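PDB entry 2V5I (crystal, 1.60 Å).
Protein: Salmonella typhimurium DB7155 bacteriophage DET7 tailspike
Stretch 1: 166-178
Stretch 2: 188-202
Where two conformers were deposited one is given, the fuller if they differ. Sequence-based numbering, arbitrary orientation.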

ATOM      1  N   VAL A 166       0.662  29.042  11.318  1.00 13.11           N
ATOM      2  CA  VAL A 166      -0.601  29.039  12.041  1.00 11.51           C
ATOM      3  C   VAL A 166      -1.230  27.697  11.783  1.00 13.65           C
ATOM      4  O   VAL A 166      -1.247  27.229  10.637  1.00 15.29           O
ATOM      5  CB  VAL A 166      -1.509  30.180  11.638  1.00 13.34           C
ATOM      6  CG1 VAL A 166      -2.953  30.029  12.223  1.00 16.09           C
ATOM      7  CG2 VAL A 166      -0.885  31.495  12.003  1.00 15.57           C
ATOM      8  N   GLU A 167      -1.725  27.078  12.851  1.00 11.25           N
ATOM      9  CA  GLU A 167      -2.418  25.762  12.761  1.00 10.67           C
ATOM     10  C   GLU A 167      -3.858  25.892  13.196  1.00 11.36           C
ATOM     11  O   GLU A 167      -4.122  26.504  14.229  1.00 10.76           O
ATOM     12  CB  GLU A 167      -1.778  24.767  13.694  1.00 13.79           C
ATOM     13  CG  GLU A 167      -0.470  24.237  13.172  1.00 23.36           C
ATOM     14  CD  GLU A 167      -0.110  22.868  13.774  1.00 36.35           C
ATOM     15  OE1 GLU A 167      -0.821  22.394  14.687  1.00 40.83           O
ATOM     16  OE2 GLU A 167       0.903  22.273  13.340  1.00 45.93           O
ATOM     17  N   ILE A 168      -4.754  25.275  12.437  1.00 10.60           N
ATOM     18  CA  ILE A 168      -6.173  25.123  12.824  1.00 10.23           C
ATOM     19  C   ILE A 168      -6.358  23.637  13.109  1.00  9.59           C
ATOM     20  O   ILE A 168      -5.904  22.807  12.315  1.00 10.94           O
ATOM     21  CB  ILE A 168      -7.103  25.531  11.651  1.00  9.99           C
ATOM     22  CG1 ILE A 168      -7.033  27.036  11.435  1.00 11.19           C
ATOM     23  CG2 ILE A 168      -8.519  25.097  11.963  1.00 13.37           C
ATOM     24  CD1 ILE A 168      -7.911  27.552  10.322  1.00 18.16           C
ATOM     25  N   ARG A 169      -6.887  23.304  14.282  1.00  8.74           N
ATOM     26  CA  ARG A 169      -7.048  21.920  14.680  1.00  8.56           C
ATOM     27  C   ARG A 169      -8.515  21.601  14.933  1.00  9.25           C
ATOM     28  O   ARG A 169      -9.224  22.404  15.566  1.00  9.75           O
ATOM     29  CB  ARG A 169      -6.258  21.657  15.967  1.00 11.02           C
ATOM     30  CG  ARG A 169      -4.734  21.880  15.812  1.00 15.36           C
ATOM     31  CD  ARG A 169      -3.985  21.656  17.115  1.00 19.36           C
ATOM     32  NE  ARG A 169      -2.573  22.027  16.942  1.00 26.29           N
ATOM     33  CZ  ARG A 169      -1.734  22.321  17.938  1.00 32.32           C
ATOM     34  NH1 ARG A 169      -2.139  22.291  19.208  1.00 34.17           N
ATOM     35  NH2 ARG A 169      -0.488  22.656  17.649  1.00 38.63           N
ATOM     36  N   ASN A 170      -8.978  20.451  14.454  1.00  8.48           N
ATOM     37  CA  ASN A 170     -10.370  19.970  14.766  1.00  9.58           C
ATOM     38  C   ASN A 170     -11.468  20.956  14.359  1.00 10.87           C
ATOM     39  O   ASN A 170     -12.488  21.142  15.067  1.00 12.12           O
ATOM     40  CB  ASN A 170     -10.422  19.611  16.260  1.00 10.92           C
ATOM     41  CG  ASN A 170      -9.404  18.565  16.639  1.00 17.74           C
ATOM     42  OD1 ASN A 170      -9.482  17.428  16.169  1.00 21.43           O
ATOM     43  ND2 ASN A 170      -8.455  18.919  17.487  1.00 22.02           N
ATOM     44  N   ALA A 171     -11.262  21.546  13.177  1.00  9.59           N
ATOM     45  CA  ALA A 171     -12.243  22.519  12.603  1.00 10.77           C
ATOM     46  C   ALA A 171     -13.539  21.847  12.231  1.00 11.42           C
ATOM     47  O   ALA A 171     -13.592  20.701  11.798  1.00 10.10           O
ATOM     48  CB  ALA A 171     -11.679  23.226  11.388  1.00 12.64           C
ATOM     49  N   GLY A 172     -14.627  22.594  12.421  1.00 10.78           N
ATOM     50  CA  GLY A 172     -15.926  22.175  11.939  1.00 11.71           C
ATOM     51  C   GLY A 172     -16.683  23.281  11.238  1.00  9.61           C
ATOM     52  O   GLY A 172     -16.240  24.415  11.066  1.00  9.48           O
ATOM     53  N   GLY A 173     -17.883  22.928  10.804  1.00  8.89           N
ATOM     54  CA  GLY A 173     -18.782  23.939  10.244  1.00  9.59           C
ATOM     55  C   GLY A 173     -19.955  23.431   9.473  1.00 10.11           C
ATOM     56  O   GLY A 173     -20.114  22.204   9.244  1.00  9.65           O
ATOM     57  N   LEU A 174     -20.840  24.398   9.165  1.00 10.25           N
ATOM     58  CA  LEU A 174     -22.021  24.208   8.329  1.00  9.52           C
ATOM     59  C   LEU A 174     -22.055  25.307   7.294  1.00 10.25           C
ATOM     60  O   LEU A 174     -22.138  26.496   7.632  1.00 10.65           O
ATOM     61  CB  LEU A 174     -23.296  24.320   9.193  1.00 10.21           C
ATOM     62  CG  LEU A 174     -23.535  23.172  10.200  1.00 10.07           C
ATOM     63  CD1 LEU A 174     -24.743  23.481  11.083  1.00 15.12           C
ATOM     64  CD2 LEU A 174     -23.777  21.900   9.519  1.00 13.01           C
ATOM     65  N   MET A 175     -22.008  24.936   6.017  1.00 10.02           N
ATOM     66  CA  MET A 175     -21.813  25.846   4.905  1.00 10.89           C
ATOM     67  C   MET A 175     -20.591  26.715   5.128  1.00 10.12           C
ATOM     68  O   MET A 175     -20.652  27.938   4.969  1.00 11.02           O
ATOM     69  CB  MET A 175     -23.099  26.696   4.645  1.00  8.94           C
ATOM     70  CG  MET A 175     -24.268  25.762   4.317  1.00 12.25           C
ATOM     71  SD  MET A 175     -24.154  25.180   2.595  1.00 14.03           S
ATOM     72  CE  MET A 175     -25.060  23.673   2.626  1.00 12.15           C
ATOM     73  N   ALA A 176     -19.455  26.046   5.437  1.00  8.65           N
ATOM     74  CA  ALA A 176     -18.247  26.694   5.920  1.00  8.59           C
ATOM     75  C   ALA A 176     -17.121  26.671   4.900  1.00  8.91           C
ATOM     76  O   ALA A 176     -17.103  25.836   4.006  1.00 11.06           O
ATOM     77  CB  ALA A 176     -17.760  25.980   7.192  1.00 10.70           C
ATOM     78  N   ALA A 177     -16.236  27.662   5.015  1.00  7.17           N
ATOM     79  CA  ALA A 177     -14.946  27.651   4.302  1.00  9.70           C
ATOM     80  C   ALA A 177     -13.814  28.157   5.184  1.00  9.50           C
ATOM     81  O   ALA A 177     -14.005  29.027   5.979  1.00 10.65           O
ATOM     82  CB  ALA A 177     -15.024  28.482   3.071  1.00  9.35           C
ATOM     83  N   TYR A 178     -12.610  27.567   5.004  1.00  8.26           N
ATOM     84  CA  TYR A 178     -11.423  28.025   5.628  1.00 10.08           C
ATOM     85  C   TYR A 178     -10.464  28.422   4.519  1.00  9.67           C
ATOM     86  O   TYR A 178     -10.169  27.636   3.630  1.00 10.97           O
ATOM     87  CB  TYR A 178     -10.835  26.886   6.489  1.00 10.14           C
ATOM     88  CG  TYR A 178     -11.701  26.615   7.703  1.00 10.67           C
ATOM     89  CD1 TYR A 178     -12.793  25.712   7.643  1.00 10.12           C
ATOM     90  CD2 TYR A 178     -11.461  27.276   8.911  1.00 10.73           C
ATOM     91  CE1 TYR A 178     -13.609  25.524   8.762  1.00 10.54           C
ATOM     92  CE2 TYR A 178     -12.280  27.086  10.023  1.00  8.27           C
ATOM     93  CZ  TYR A 178     -13.325  26.187   9.943  1.00  8.67           C
ATOM     94  OH  TYR A 178     -14.084  26.030  11.095  1.00  9.22           O
ATOM     95  N   VAL A 188      -4.015  22.659   8.429  1.00  8.55           N
ATOM     96  CA  VAL A 188      -5.354  22.409   8.888  1.00  8.95           C
ATOM     97  C   VAL A 188      -5.384  20.927   9.233  1.00  8.75           C
ATOM     98  O   VAL A 188      -5.251  20.083   8.364  1.00 10.83           O
ATOM     99  CB  VAL A 188      -6.418  22.770   7.829  1.00  9.30           C
ATOM    100  CG1 VAL A 188      -7.820  22.450   8.344  1.00 12.60           C
ATOM    101  CG2 VAL A 188      -6.295  24.278   7.488  1.00 11.50           C
ATOM    102  N   ILE A 189      -5.483  20.629  10.535  1.00  8.61           N
ATOM    103  CA  ILE A 189      -5.281  19.314  11.061  1.00 11.90           C
ATOM    104  C   ILE A 189      -6.583  18.718  11.637  1.00 10.28           C
ATOM    105  O   ILE A 189      -7.351  19.405  12.357  1.00  9.66           O
ATOM    106  CB  ILE A 189      -4.213  19.351  12.204  0.50 12.58           C
ATOM    107  CG1 ILE A 189      -2.859  19.828  11.660  0.50 14.92           C
ATOM    108  CG2 ILE A 189      -4.106  18.013  12.893  0.50 15.85           C
ATOM    109  CD1 ILE A 189      -1.986  20.422  12.748  0.50 17.29           C
ATOM    110  N   ASP A 190      -6.828  17.429  11.347  1.00 10.33           N
ATOM    111  CA  ASP A 190      -7.941  16.661  11.942  1.00  9.04           C
ATOM    112  C   ASP A 190      -9.324  17.330  11.863  1.00 10.07           C
ATOM    113  O   ASP A 190     -10.127  17.269  12.804  1.00 11.59           O
ATOM    114  CB  ASP A 190      -7.607  16.307  13.397  1.00 11.19           C
ATOM    115  CG  ASP A 190      -6.337  15.453  13.511  1.00 17.71           C
ATOM    116  OD1 ASP A 190      -5.992  14.729  12.543  1.00 20.72           O
ATOM    117  OD2 ASP A 190      -5.661  15.545  14.578  1.00 23.09           O
ATOM    118  N   SER A 191      -9.632  17.838  10.659  1.00  8.17           N
ATOM    119  CA  SER A 191     -10.952  18.440  10.425  1.00  8.29           C
ATOM    120  C   SER A 191     -12.071  17.480  10.742  1.00  9.55           C
ATOM    121  O   SER A 191     -12.020  16.306  10.419  1.00 10.55           O
ATOM    122  CB  SER A 191     -11.050  18.870   8.975  1.00  8.66           C
ATOM    123  OG  SER A 191     -10.063  19.914   8.724  1.00 11.01           O
ATOM    124  N   ASP A 192     -13.097  18.017  11.380  1.00 10.00           N
ATOM    125  CA  ASP A 192     -14.173  17.246  11.961  1.00 14.13           C
ATOM    126  C   ASP A 192     -15.421  17.233  11.086  1.00 14.30           C
ATOM    127  O   ASP A 192     -16.494  17.711  11.487  1.00 15.40           O
ATOM    128  CB  ASP A 192     -14.504  17.873  13.302  1.00 15.72           C
ATOM    129  CG  ASP A 192     -15.444  17.030  14.098  1.00 21.81           C
ATOM    130  OD1 ASP A 192     -15.562  15.809  13.797  1.00 23.62           O
ATOM    131  OD2 ASP A 192     -16.065  17.587  15.053  1.00 26.87           O
ATOM    132  N   SER A 193     -15.284  16.699   9.869  1.00 12.78           N
ATOM    133  CA  SER A 193     -16.418  16.545   8.931  1.00 11.48           C
ATOM    134  C   SER A 193     -17.082  17.886   8.662  1.00 12.68           C
ATOM    135  O   SER A 193     -18.297  18.088   8.846  1.00 13.13           O
ATOM    136  CB  SER A 193     -17.431  15.496   9.425  1.00 15.16           C
ATOM    137  OG  SER A 193     -16.781  14.228   9.427  1.00 15.81           O
ATOM    138  N   ILE A 194     -16.252  18.843   8.280  1.00  9.69           N
ATOM    139  CA  ILE A 194     -16.700  20.178   7.947  1.00 10.98           C
ATOM    140  C   ILE A 194     -17.705  20.062   6.795  1.00  9.54           C
ATOM    141  O   ILE A 194     -17.394  19.466   5.764  1.00 10.78           O
ATOM    142  CB  ILE A 194     -15.542  21.050   7.489  1.00 10.03           C
ATOM    143  CG1 ILE A 194     -14.462  21.190   8.562  1.00 11.79           C
ATOM    144  CG2 ILE A 194     -16.050  22.462   7.112  1.00 10.35           C
ATOM    145  CD1 ILE A 194     -13.120  21.747   8.043  1.00 12.52           C
ATOM    146  N   ILE A 195     -18.919  20.623   6.954  1.00  7.71           N
ATOM    147  CA  ILE A 195     -19.841  20.671   5.853  1.00  9.09           C
ATOM    148  C   ILE A 195     -19.572  21.961   5.068  1.00 10.24           C
ATOM    149  O   ILE A 195     -19.768  23.079   5.568  1.00  9.82           O
ATOM    150  CB  ILE A 195     -21.334  20.699   6.311  1.00  8.33           C
ATOM    151  CG1 ILE A 195     -21.706  19.518   7.182  1.00 14.18           C
ATOM    152  CG2 ILE A 195     -22.256  20.800   5.123  1.00  9.92           C
ATOM    153  CD1 ILE A 195     -21.277  18.294   6.693  1.00 16.15           C
ATOM    154  N   GLY A 196     -19.098  21.810   3.827  1.00  8.78           N
ATOM    155  CA  GLY A 196     -18.829  22.950   2.962  1.00 10.99           C
ATOM    156  C   GLY A 196     -20.000  23.790   2.498  1.00 11.48           C
ATOM    157  O   GLY A 196     -21.108  23.334   2.522  1.00 10.08           O
ATOM    158  N   GLY A 197     -19.697  25.030   2.100  1.00 10.34           N
ATOM    159  CA  GLY A 197     -20.639  25.926   1.445  1.00 11.00           C
ATOM    160  C   GLY A 197     -20.276  26.185  -0.003  1.00 10.17           C
ATOM    161  O   GLY A 197     -19.757  25.315  -0.705  1.00  9.79           O
ATOM    162  N   LYS A 198     -20.486  27.396  -0.466  1.00 10.27           N
ATOM    163  CA  LYS A 198     -20.323  27.658  -1.887  1.00 10.49           C
ATOM    164  C   LYS A 198     -18.864  27.535  -2.380  1.00 11.35           C
ATOM    165  O   LYS A 198     -18.614  27.192  -3.545  1.00 13.68           O
ATOM    166  CB  LYS A 198     -20.866  29.068  -2.165  1.00 11.88           C
ATOM    167  CG  LYS A 198     -20.903  29.413  -3.620  1.00 14.40           C
ATOM    168  CD  LYS A 198     -21.964  28.702  -4.383  1.00 15.89           C
ATOM    169  CE  LYS A 198     -22.163  29.329  -5.760  1.00 23.65           C
ATOM    170  NZ  LYS A 198     -23.379  28.833  -6.475  1.00 22.43           N
ATOM    171  N   ASP A 199     -17.909  27.895  -1.520  1.00 11.89           N
ATOM    172  CA  ASP A 199     -16.487  27.935  -1.897  1.00 12.64           C
ATOM    173  C   ASP A 199     -15.781  26.628  -1.540  1.00 12.31           C
ATOM    174  O   ASP A 199     -16.328  25.781  -0.854  1.00 12.89           O
ATOM    175  CB  ASP A 199     -15.866  29.140  -1.264  1.00 12.63           C
ATOM    176  CG  ASP A 199     -16.488  30.450  -1.781  1.00 19.73           C
ATOM    177  OD1 ASP A 199     -16.907  30.527  -2.978  1.00 21.75           O
ATOM    178  OD2 ASP A 199     -16.522  31.413  -0.994  1.00 24.59           O
ATOM    179  N   GLY A 200     -14.594  26.416  -2.090  1.00 11.55           N
ATOM    180  CA  GLY A 200     -13.770  25.316  -1.633  1.00 10.41           C
ATOM    181  C   GLY A 200     -13.722  25.250  -0.118  1.00 10.12           C
ATOM    182  O   GLY A 200     -13.795  26.288   0.567  1.00 10.35           O
ATOM    183  N   ILE A 201     -13.648  24.049   0.424  1.00  8.70           N
ATOM    184  CA  ILE A 201     -13.732  23.920   1.882  1.00  7.50           C
ATOM    185  C   ILE A 201     -12.492  24.426   2.570  1.00  9.41           C
ATOM    186  O   ILE A 201     -12.593  25.176   3.534  1.00  9.89           O
ATOM    187  CB  ILE A 201     -14.205  22.534   2.341  1.00  7.44           C
ATOM    188  CG1 ILE A 201     -15.487  22.154   1.602  1.00  8.38           C
ATOM    189  CG2 ILE A 201     -14.409  22.525   3.858  1.00  8.74           C
ATOM    190  CD1 ILE A 201     -16.111  20.847   1.929  1.00  9.58           C
ATOM    191  N   ILE A 202     -11.321  23.914   2.146  1.00  7.70           N
ATOM    192  CA  ILE A 202     -10.041  24.424   2.628  1.00  9.63           C
ATOM    193  C   ILE A 202      -9.230  24.876   1.418  1.00  8.51           C
ATOM    194  O   ILE A 202      -9.040  24.091   0.516  1.00 10.69           O
ATOM    195  CB  ILE A 202      -9.262  23.336   3.401  1.00  9.99           C
ATOM    196  CG1 ILE A 202     -10.154  22.751   4.544  1.00 10.53           C
ATOM    197  CG2 ILE A 202      -7.940  23.904   3.930  1.00 10.60           C
ATOM    198  CD1 ILE A 202      -9.694  21.425   5.143  1.00 12.44           C
TER
HETATM  199  O   HOH W   1     -15.069  20.431  15.718  0.50 15.05           O
HETATM  200  O   HOH W   2     -11.662  16.213  14.901  1.00 40.33           O
HETATM  201  O   HOH W   3      -9.138  21.259  11.233  1.00 10.01           O
HETATM  202  O   HOH W   4     -18.338  19.955  11.666  1.00 14.09           O
HETATM  203  O   HOH W   5     -17.527  26.696   1.363  1.00 13.25           O
HETATM  204  O   HOH W   6     -11.812  27.889   1.260  1.00 12.40           O

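The two stretches lie side by side in parallel register and are joined chiefly through their backbones. Seven backbone hydrogen bonds run along the contact, one of them weak. At its start, Ile-189 N donates to Ile-168 O (2.8 Å) and Ile-189 O in turn accepts from Asn-170 N (2.9 Å), so that Ile-189 is held through both of its peptide groups, in the alternating pattern of parallel strands. Asp-192 N then donates to Ala-171 O at 2.8 Å, and Ile-195 N to Gly-173 O at 3.0 Å. Around the corner at Leu-174 and Met-175, Ile-195 O receives Ala-176 N (3.0 Å); Met-175 N is just as near this oxygen, at 2.9 Å from Ile-195 O, but its angle is too poor for a hydrogen bond. The bond from Gly-197 N to Ala-176 O is weak, 3.3 Å long and bent to 144°. A nearly linear bond of 2.8 Å from Tyr-178 N to Ile-201 O closes the series.

Waters add further bridges between the two backbones, some of them at atoms already bonded directly. Water 3 accepts from Ala-171 N (2.9 Å) and donates to Ile-189 O (2.8 Å), while water 4 accepts from Gly-173 N (3.1 Å) and donates to Asp-192 O (2.9 Å). Water 5 reinforces the weak link: it accepts from Gly-197 N and donates to Ala-176 O, each 2.8 Å from the water oxygen. Further along, water 6 bridges Tyr-178 O and Gly-200 O, at 2.9 and 2.6 Å from its oxygen.

Within the first stretch, Glu-167 and Arg-169 form a salt bridge, with Glu-167 OE1 2.9 Å from Arg-169 NE and also accepting from Arg-169 NH2 at 3.0 Å. The same carboxylate oxygen lies only 3.0 Å from Ile-189 CD1, a tight contact; Ile-189 was modelled in two conformers, of which one is given. Tyr-178 OH donates to Gly-172 O at 2.7 Å, tying the ring back to the strand before the corner.

Packing is centred on Ile-194, whose side chain points sideways at CB but comes nearer at its end. Its CD1 lies 3.9 Å from both Ala-171 CB and Tyr-178 CE1, and its CG2 is 3.9 Å from Ala-176 CB. One isoleucine thus touches residues before and after the corner. Away from this cluster, the Ile-195 side chain leaves its strand in nearly the opposite direction to that of Ile-194, and Leu-174 CD2 meets Ile-195 CG1 at 3.9 Å. Near the start of the contact Ile-168 CB approaches Val-188 CG2 more loosely, at 4.4 Å.

At Gly-197 the lack of a side chain leaves room for the close approach of the backbones. Met-175 and Gly-197 bring their CA atoms within 3.7 Å, and a CB on Gly-197 would clash with Met-175 O at 2.9 Å. The CB positions of Gly-173 and Gly-196 are each crowded by an atom of its own stretch. A CB on Gly-173 would lie 2.4 Å from Ala-176 CB, and the backbone angles there call for glycine in any case. At Gly-196 the obstacle would be Ile-201 CD1, 2.6 Å from the CB position. Altogether the two stretches bury 978 Å², summed over both sides.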